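Local coordinates for protein putative transporter (Clostridium difficile 630, PDB 3LV9) that is a putative membrane transporter, represented here by its paired CBS domains, and may bind flavin adenine dinucleotide as assigned to its family, at residues Arg76-Gln81 and Glu91-Asp96. Residues are numbered along the deposited sequence; the frame is centred on the assembly and turned at random.
Sequences RDLYNQ and EEILRD
Asp77, on the helix, and Ile93, on the chain that passes beside it, are the pair whose CA atoms come nearest, 6.5 Å apart. Segment 76-81 is regular helix, whereas from Leu94 onward 91-96 runs extended, and no hydrogen bond links the two. The contact is made mainly by side chains.

Ile93 sits at the middle, pointing at the helix between Asp77 and Gln81, one turn apart. Its two branches divide the work. CG2 lies 3.8 Å from Asp77 CB and 3.5 Å from Gln81 NE2. CD1 reaches deeper, to 3.8 Å from the backbone N of Leu78, and also meets Leu78 CD2, the two side chains crossing at about a right angle. CG1 stands between the backbone N and carbonyl carbon (chi1 53°), with CD1 carried onward by an extended chi2.

Gln81 meets Ile93 tip to tip, its amide resting against the methyls. That amide is tied down elsewhere: OE1 accepts a hydrogen bond from the backbone N of Glu89, in the loop that follows the helix. NE2 also touches Glu92 CB at 3.8 Å.

Toward the other end, Asp77 and Arg95 form a salt bridge, OD2 to NH1 at 2.8 Å. The oxygen sits over one face of the guanidinium, well out of its plane, and the two planes are 52° apart, so the pair is held by charge and not by a directed hydrogen bond.

Within this tandem CBS pair, the contact packs the loop that leads to strand 98-101 against helix 75-85. Arg95 shares backbone hydrogen bonds with Phe72 of strand 69-74, Ile93 also packs on Val73 of that strand, and Leu78 continues inward to Ile47 and Leu51 of helix 44-53.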
ATOM      1  N   ARG A  76      -4.729  -8.002  -1.956  1.00 32.32           N
ATOM      2  CA  ARG A  76      -5.539  -8.653  -0.918  1.00 32.88           C
ATOM      3  C   ARG A  76      -6.557  -9.573  -1.517  1.00 32.54           C
ATOM      4  O   ARG A  76      -6.839 -10.671  -0.994  1.00 32.65           O
ATOM      5  CB  ARG A  76      -6.291  -7.636  -0.071  1.00 33.05           C
ATOM      6  CG  ARG A  76      -5.551  -7.300   1.160  1.00 35.44           C
ATOM      7  CD  ARG A  76      -6.403  -6.540   2.136  1.00 38.06           C
ATOM      8  NE  ARG A  76      -6.933  -5.301   1.595  1.00 43.15           N
ATOM      9  CZ  ARG A  76      -6.362  -4.092   1.694  1.00 45.67           C
ATOM     10  NH1 ARG A  76      -6.987  -3.044   1.160  1.00 46.21           N
ATOM     11  NH2 ARG A  76      -5.186  -3.907   2.310  1.00 46.58           N
ATOM     12  N   ASP A  77      -7.157  -9.066  -2.578  1.00 32.10           N
ATOM     13  CA  ASP A  77      -8.042  -9.839  -3.415  1.00 32.36           C
ATOM     14  C   ASP A  77      -7.360 -11.095  -3.984  1.00 31.63           C
ATOM     15  O   ASP A  77      -7.941 -12.168  -3.937  1.00 32.33           O
ATOM     16  CB  ASP A  77      -8.547  -8.981  -4.566  1.00 32.92           C
ATOM     17  CG  ASP A  77      -9.135  -7.681  -4.120  1.00 34.29           C
ATOM     18  OD1 ASP A  77      -9.336  -7.477  -2.911  1.00 37.77           O
ATOM     19  OD2 ASP A  77      -9.394  -6.854  -5.009  1.00 40.47           O
ATOM     20  N   LEU A  78      -6.151 -10.968  -4.519  1.00 31.28           N
ATOM     21  CA  LEU A  78      -5.438 -12.121  -5.049  1.00 31.39           C
ATOM     22  C   LEU A  78      -5.270 -13.173  -3.946  1.00 31.01           C
ATOM     23  O   LEU A  78      -5.523 -14.383  -4.139  1.00 30.40           O
ATOM     24  CB  LEU A  78      -4.045 -11.743  -5.585  1.00 31.53           C
ATOM     25  CG  LEU A  78      -3.809 -11.345  -7.052  1.00 33.21           C
ATOM     26  CD1 LEU A  78      -2.393 -10.786  -7.246  1.00 35.24           C
ATOM     27  CD2 LEU A  78      -3.995 -12.450  -8.026  1.00 31.98           C
ATOM     28  N   TYR A  79      -4.809 -12.714  -2.787  1.00 31.05           N
ATOM     29  CA  TYR A  79      -4.439 -13.621  -1.695  1.00 30.37           C
ATOM     30  C   TYR A  79      -5.722 -14.252  -1.148  1.00 30.72           C
ATOM     31  O   TYR A  79      -5.764 -15.463  -0.918  1.00 31.65           O
ATOM     32  CB  TYR A  79      -3.683 -12.881  -0.587  1.00 30.73           C
ATOM     33  CG  TYR A  79      -2.193 -12.580  -0.798  1.00 31.35           C
ATOM     34  CD1 TYR A  79      -1.377 -13.445  -1.498  1.00 34.29           C
ATOM     35  CD2 TYR A  79      -1.591 -11.460  -0.220  1.00 31.35           C
ATOM     36  CE1 TYR A  79      -0.033 -13.209  -1.641  1.00 33.33           C
ATOM     37  CE2 TYR A  79      -0.235 -11.226  -0.365  1.00 30.76           C
ATOM     38  CZ  TYR A  79       0.525 -12.113  -1.086  1.00 31.40           C
ATOM     39  OH  TYR A  79       1.863 -11.946  -1.285  1.00 32.85           O
ATOM     40  N   ASN A  80      -6.782 -13.473  -0.982  1.00 30.23           N
ATOM     41  CA  ASN A  80      -8.052 -14.066  -0.536  1.00 31.04           C
ATOM     42  C   ASN A  80      -8.592 -15.128  -1.514  1.00 31.36           C
ATOM     43  O   ASN A  80      -9.164 -16.128  -1.065  1.00 32.75           O
ATOM     44  CB  ASN A  80      -9.127 -12.995  -0.301  1.00 31.30           C
ATOM     45  CG  ASN A  80      -8.868 -12.154   0.967  1.00 31.62           C
ATOM     46  OD1 ASN A  80      -8.207 -12.614   1.897  1.00 33.16           O
ATOM     47  ND2 ASN A  80      -9.388 -10.919   0.990  1.00 29.69           N
ATOM     48  N   GLN A  81      -8.401 -14.956  -2.825  1.00 30.22           N
ATOM     49  CA  GLN A  81      -8.830 -16.005  -3.758  1.00 29.64           C
ATOM     50  C   GLN A  81      -8.058 -17.268  -3.488  1.00 29.99           C
ATOM     51  O   GLN A  81      -8.617 -18.341  -3.425  1.00 30.71           O
ATOM     52  CB  GLN A  81      -8.615 -15.599  -5.216  1.00 28.82           C
ATOM     53  CG  GLN A  81      -9.714 -14.762  -5.784  1.00 26.28           C
ATOM     54  CD  GLN A  81      -9.596 -14.569  -7.298  1.00 27.93           C
ATOM     55  OE1 GLN A  81      -8.504 -14.721  -7.898  1.00 24.86           O
ATOM     56  NE2 GLN A  81     -10.731 -14.238  -7.931  1.00 23.08           N
ATOM     57  N   GLU A  91     -10.142 -12.323 -13.681  1.00 34.56           N
ATOM     58  CA  GLU A  91     -11.356 -11.679 -14.185  1.00 35.62           C
ATOM     59  C   GLU A  91     -12.358 -11.303 -13.097  1.00 35.56           C
ATOM     60  O   GLU A  91     -13.068 -10.312 -13.232  1.00 35.77           O
ATOM     61  CB  GLU A  91     -12.039 -12.572 -15.257  1.00 36.53           C
ATOM     62  CG  GLU A  91     -12.204 -14.098 -14.871  1.00 39.78           C
ATOM     63  CD  GLU A  91     -10.896 -14.945 -14.840  1.00 44.41           C
ATOM     64  OE1 GLU A  91      -9.928 -14.661 -15.607  1.00 48.63           O
ATOM     65  OE2 GLU A  91     -10.853 -15.929 -14.054  1.00 48.34           O
ATOM     66  N   GLU A  92     -12.421 -12.098 -12.033  1.00 35.60           N
ATOM     67  CA  GLU A  92     -13.378 -11.875 -10.940  1.00 35.80           C
ATOM     68  C   GLU A  92     -12.929 -10.769  -9.953  1.00 34.67           C
ATOM     69  O   GLU A  92     -13.753 -10.307  -9.122  1.00 34.75           O
ATOM     70  CB  GLU A  92     -13.675 -13.199 -10.155  1.00 36.01           C
ATOM     71  CG  GLU A  92     -14.902 -13.979 -10.666  1.00 39.32           C
ATOM     72  CD  GLU A  92     -14.965 -15.429 -10.185  1.00 42.45           C
ATOM     73  OE1 GLU A  92     -14.501 -15.704  -9.058  1.00 45.28           O
ATOM     74  OE2 GLU A  92     -15.501 -16.293 -10.919  1.00 44.97           O
ATOM     75  N   ILE A  93     -11.654 -10.379 -10.010  1.00 32.83           N
ATOM     76  CA  ILE A  93     -11.128  -9.343  -9.101  1.00 32.07           C
ATOM     77  C   ILE A  93     -10.529  -8.177  -9.850  1.00 32.66           C
ATOM     78  O   ILE A  93      -9.974  -7.255  -9.250  1.00 32.37           O
ATOM     79  CB  ILE A  93     -10.090  -9.907  -8.122  1.00 31.38           C
ATOM     80  CG1 ILE A  93      -8.995 -10.649  -8.875  1.00 30.33           C
ATOM     81  CG2 ILE A  93     -10.797 -10.843  -7.060  1.00 29.68           C
ATOM     82  CD1 ILE A  93      -7.791 -11.001  -7.999  1.00 29.93           C
ATOM     83  N   LEU A  94     -10.667  -8.217 -11.172  1.00 33.72           N
ATOM     84  CA  LEU A  94     -10.071  -7.202 -12.051  1.00 34.76           C
ATOM     85  C   LEU A  94     -10.797  -5.872 -11.840  1.00 34.93           C
ATOM     86  O   LEU A  94     -12.019  -5.823 -11.872  1.00 33.65           O
ATOM     87  CB  LEU A  94     -10.175  -7.669 -13.513  1.00 34.68           C
ATOM     88  CG  LEU A  94      -9.279  -7.074 -14.588  1.00 35.67           C
ATOM     89  CD1 LEU A  94      -7.830  -7.256 -14.202  1.00 33.29           C
ATOM     90  CD2 LEU A  94      -9.604  -7.724 -15.986  1.00 35.67           C
ATOM     91  N   ARG A  95     -10.019  -4.826 -11.580  1.00 36.49           N
ATOM     92  CA  ARG A  95     -10.510  -3.455 -11.292  1.00 37.51           C
ATOM     93  C   ARG A  95     -10.043  -2.491 -12.398  1.00 37.58           C
ATOM     94  O   ARG A  95      -8.953  -2.647 -12.921  1.00 36.11           O
ATOM     95  CB  ARG A  95      -9.952  -2.985  -9.950  1.00 37.79           C
ATOM     96  CG  ARG A  95     -10.573  -3.651  -8.730  1.00 40.18           C
ATOM     97  CD  ARG A  95      -9.681  -3.535  -7.492  1.00 43.69           C
ATOM     98  NE  ARG A  95     -10.429  -3.216  -6.266  1.00 48.84           N
ATOM     99  CZ  ARG A  95     -11.258  -4.033  -5.607  1.00 51.82           C
ATOM    100  NH1 ARG A  95     -11.508  -5.269  -6.028  1.00 53.65           N
ATOM    101  NH2 ARG A  95     -11.860  -3.598  -4.505  1.00 54.45           N
ATOM    102  N   ASP A  96     -10.866  -1.500 -12.741  1.00 38.34           N
ATOM    103  CA  ASP A  96     -10.590  -0.626 -13.901  1.00 38.90           C
ATOM    104  C   ASP A  96      -9.409   0.313 -13.678  1.00 38.19           C
ATOM    105  O   ASP A  96      -9.118   0.691 -12.535  1.00 38.06           O
ATOM    106  CB  ASP A  96     -11.845   0.152 -14.291  1.00 39.51           C
ATOM    107  CG  ASP A  96     -12.925  -0.770 -14.952  1.00 44.64           C
ATOM    108  OD1 ASP A  96     -12.722  -1.132 -16.148  1.00 49.95           O
ATOM    109  OD2 ASP A  96     -13.954  -1.141 -14.283  1.00 47.46           O
TER